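Local coordinates for UPF0234 protein XC_3703 (Xanthomonas campestris pv. campestris, PDB 5B7W) that binds the second messenger cyclic di-GMP, regulates virulence and biofilm formation and, without the messenger, promotes target-gene binding by a LysR-type transcriptional regulator, at residues S50-S53 / D54-K58. Sequence-based numbering, arbitrary orientation.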
ATOM      1  N   SER A  50      -9.865  15.314   5.711  1.00 32.16           N
ATOM      2  CA  SER A  50     -10.744  16.472   5.630  1.00 34.20           C
ATOM      3  C   SER A  50     -10.144  17.617   6.423  1.00 33.24           C
ATOM      4  O   SER A  50      -9.713  17.430   7.565  1.00 33.16           O
ATOM      5  CB  SER A  50     -12.149  16.142   6.150  1.00 32.97           C
ATOM      6  OG  SER A  50     -12.107  15.721   7.501  1.00 31.15           O
ATOM      7  N   ALA A  51     -10.113  18.803   5.819  1.00 33.06           N
ATOM      8  CA  ALA A  51      -9.569  19.983   6.441  1.00 32.16           C
ATOM      9  C   ALA A  51     -10.243  21.204   5.833  1.00 32.51           C
ATOM     10  O   ALA A  51     -10.935  21.078   4.805  1.00 33.43           O
ATOM     11  CB  ALA A  51      -8.045  20.068   6.266  1.00 32.92           C
ATOM     12  N   PRO A  52     -10.099  22.378   6.435  1.00 41.19           N
ATOM     13  CA  PRO A  52     -10.694  23.582   5.833  1.00 39.03           C
ATOM     14  C   PRO A  52     -10.143  23.930   4.460  1.00 41.16           C
ATOM     15  O   PRO A  52     -10.892  24.456   3.627  1.00 46.14           O
ATOM     16  CB  PRO A  52     -10.378  24.678   6.859  1.00 45.84           C
ATOM     17  CG  PRO A  52     -10.289  23.957   8.153  1.00 46.75           C
ATOM     18  CD  PRO A  52      -9.683  22.618   7.834  1.00 42.28           C
ATOM     19  N   SER A  53      -8.867  23.661   4.188  1.00 39.90           N
ATOM     20  CA  SER A  53      -8.241  24.120   2.957  1.00 38.66           C
ATOM     21  C   SER A  53      -7.468  22.994   2.284  1.00 40.62           C
ATOM     22  O   SER A  53      -7.145  21.973   2.896  1.00 43.60           O
ATOM     23  CB  SER A  53      -7.301  25.307   3.215  1.00 42.99           C
ATOM     24  OG  SER A  53      -6.192  24.920   4.007  1.00 44.12           O
ATOM     25  N   ASP A  54      -7.171  23.211   0.999  1.00 38.42           N
ATOM     26  CA  ASP A  54      -6.387  22.250   0.230  1.00 43.90           C
ATOM     27  C   ASP A  54      -4.988  22.089   0.811  1.00 35.11           C
ATOM     28  O   ASP A  54      -4.437  20.982   0.828  1.00 30.92           O
ATOM     29  CB  ASP A  54      -6.313  22.698  -1.232  1.00 58.10           C
ATOM     30  CG  ASP A  54      -5.887  21.583  -2.170  1.00 69.25           C
ATOM     31  OD1 ASP A  54      -4.744  21.093  -2.043  1.00 69.32           O
ATOM     32  OD2 ASP A  54      -6.689  21.211  -3.051  1.00 74.50           O
ATOM     33  N   PHE A  55      -4.395  23.185   1.292  1.00 32.88           N
ATOM     34  CA  PHE A  55      -3.041  23.115   1.833  1.00 37.31           C
ATOM     35  C   PHE A  55      -2.996  22.316   3.129  1.00 38.39           C
ATOM     36  O   PHE A  55      -2.020  21.601   3.388  1.00 42.60           O
ATOM     37  CB  PHE A  55      -2.489  24.523   2.061  1.00 30.44           C
ATOM     38  CG  PHE A  55      -1.255  24.552   2.916  1.00 33.67           C
ATOM     39  CD1 PHE A  55      -0.037  24.130   2.411  1.00 31.93           C
ATOM     40  CD2 PHE A  55      -1.315  24.991   4.229  1.00 36.94           C
ATOM     41  CE1 PHE A  55       1.100  24.149   3.195  1.00 32.29           C
ATOM     42  CE2 PHE A  55      -0.182  25.012   5.018  1.00 41.96           C
ATOM     43  CZ  PHE A  55       1.028  24.593   4.501  1.00 38.06           C
ATOM     44  N   GLN A  56      -4.033  22.433   3.959  1.00 41.73           N
ATOM     45  CA  GLN A  56      -4.045  21.711   5.226  1.00 32.89           C
ATOM     46  C   GLN A  56      -4.184  20.209   5.016  1.00 25.95           C
ATOM     47  O   GLN A  56      -3.639  19.424   5.800  1.00 32.37           O
ATOM     48  CB  GLN A  56      -5.165  22.241   6.118  1.00 29.02           C
ATOM     49  CG  GLN A  56      -4.831  23.553   6.806  1.00 37.31           C
ATOM     50  CD  GLN A  56      -6.039  24.199   7.448  1.00 44.94           C
ATOM     51  OE1 GLN A  56      -7.090  24.340   6.823  1.00 46.85           O
ATOM     52  NE2 GLN A  56      -5.899  24.593   8.709  1.00 47.71           N
ATOM     53  N   VAL A  57      -4.905  19.788   3.975  1.00 29.97           N
ATOM     54  CA  VAL A  57      -4.945  18.369   3.640  1.00 38.38           C
ATOM     55  C   VAL A  57      -3.579  17.908   3.143  1.00 39.05           C
ATOM     56  O   VAL A  57      -3.134  16.796   3.454  1.00 32.97           O
ATOM     57  CB  VAL A  57      -6.052  18.087   2.609  1.00 39.93           C
ATOM     58  CG1 VAL A  57      -5.969  16.649   2.113  1.00 37.57           C
ATOM     59  CG2 VAL A  57      -7.421  18.356   3.212  1.00 45.77           C
ATOM     60  N   LYS A  58      -2.890  18.756   2.374  1.00 36.51           N
ATOM     61  CA  LYS A  58      -1.539  18.425   1.931  1.00 35.33           C
ATOM     62  C   LYS A  58      -0.605  18.228   3.117  1.00 34.90           C
ATOM     63  O   LYS A  58       0.244  17.329   3.104  1.00 39.90           O
ATOM     64  CB  LYS A  58      -1.002  19.519   1.005  1.00 42.33           C
ATOM     65  CG  LYS A  58       0.283  19.141   0.286  1.00 46.84           C
ATOM     66  CD  LYS A  58       1.204  20.339   0.110  1.00 52.71           C
ATOM     67  CE  LYS A  58       0.731  21.256  -1.004  1.00 55.93           C
ATOM     68  NZ  LYS A  58       1.720  22.339  -1.271  1.00 61.14           N
TER
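Ser53 and Gln56 close a capping box over the first turn of a helix, Ser53 being the N-cap residue. Its OG accepts from Gln56 N at 3.3 Å, with a fairly straight N-H...O angle of 153°. The serine hydroxyl is turned for this by a chi1 of 66°, which sets OG between its own backbone N and carbonyl carbon. The reciprocal bond, from Ser53 N to Gln56 OE1 at 3.2 Å, is weak, with an angle of 120°. Gln56 OE1 also lies 3.0 Å from Ser53 OG, so the oxygen is close to both the N and the OG of Ser53. Gln56 reaches back because CG stands next to its own backbone N and the chain then runs on extended to the amide.

The backbone adds weak bonds: Ser53 O receives N-H groups from both Val57 and Gln56, the former being the straighter and marking the start of regular helical bonding.

Apolar contact is made by Ala51 CB, which touches Val57 CG2 and Gln56 CB, each at 3.6 Å. Pro52 runs across the glutamine chain, and here a polar oxygen rests on ring carbons: Gln56 OE1 sits over the face of the Pro52 ring, 3.3 Å from both CB and CD.

The turn joins strand 46-51 to helix 54-70 within one of the two RRM-like domains, a beta-to-alpha connection. Ser50 and Ala51 pair with Lys38 and Ala90 on neighbouring strands, Val57 packs on Ala90 and Gln92 of strand 90-96, and Val35 from a loop meets Pro52 and Gln56.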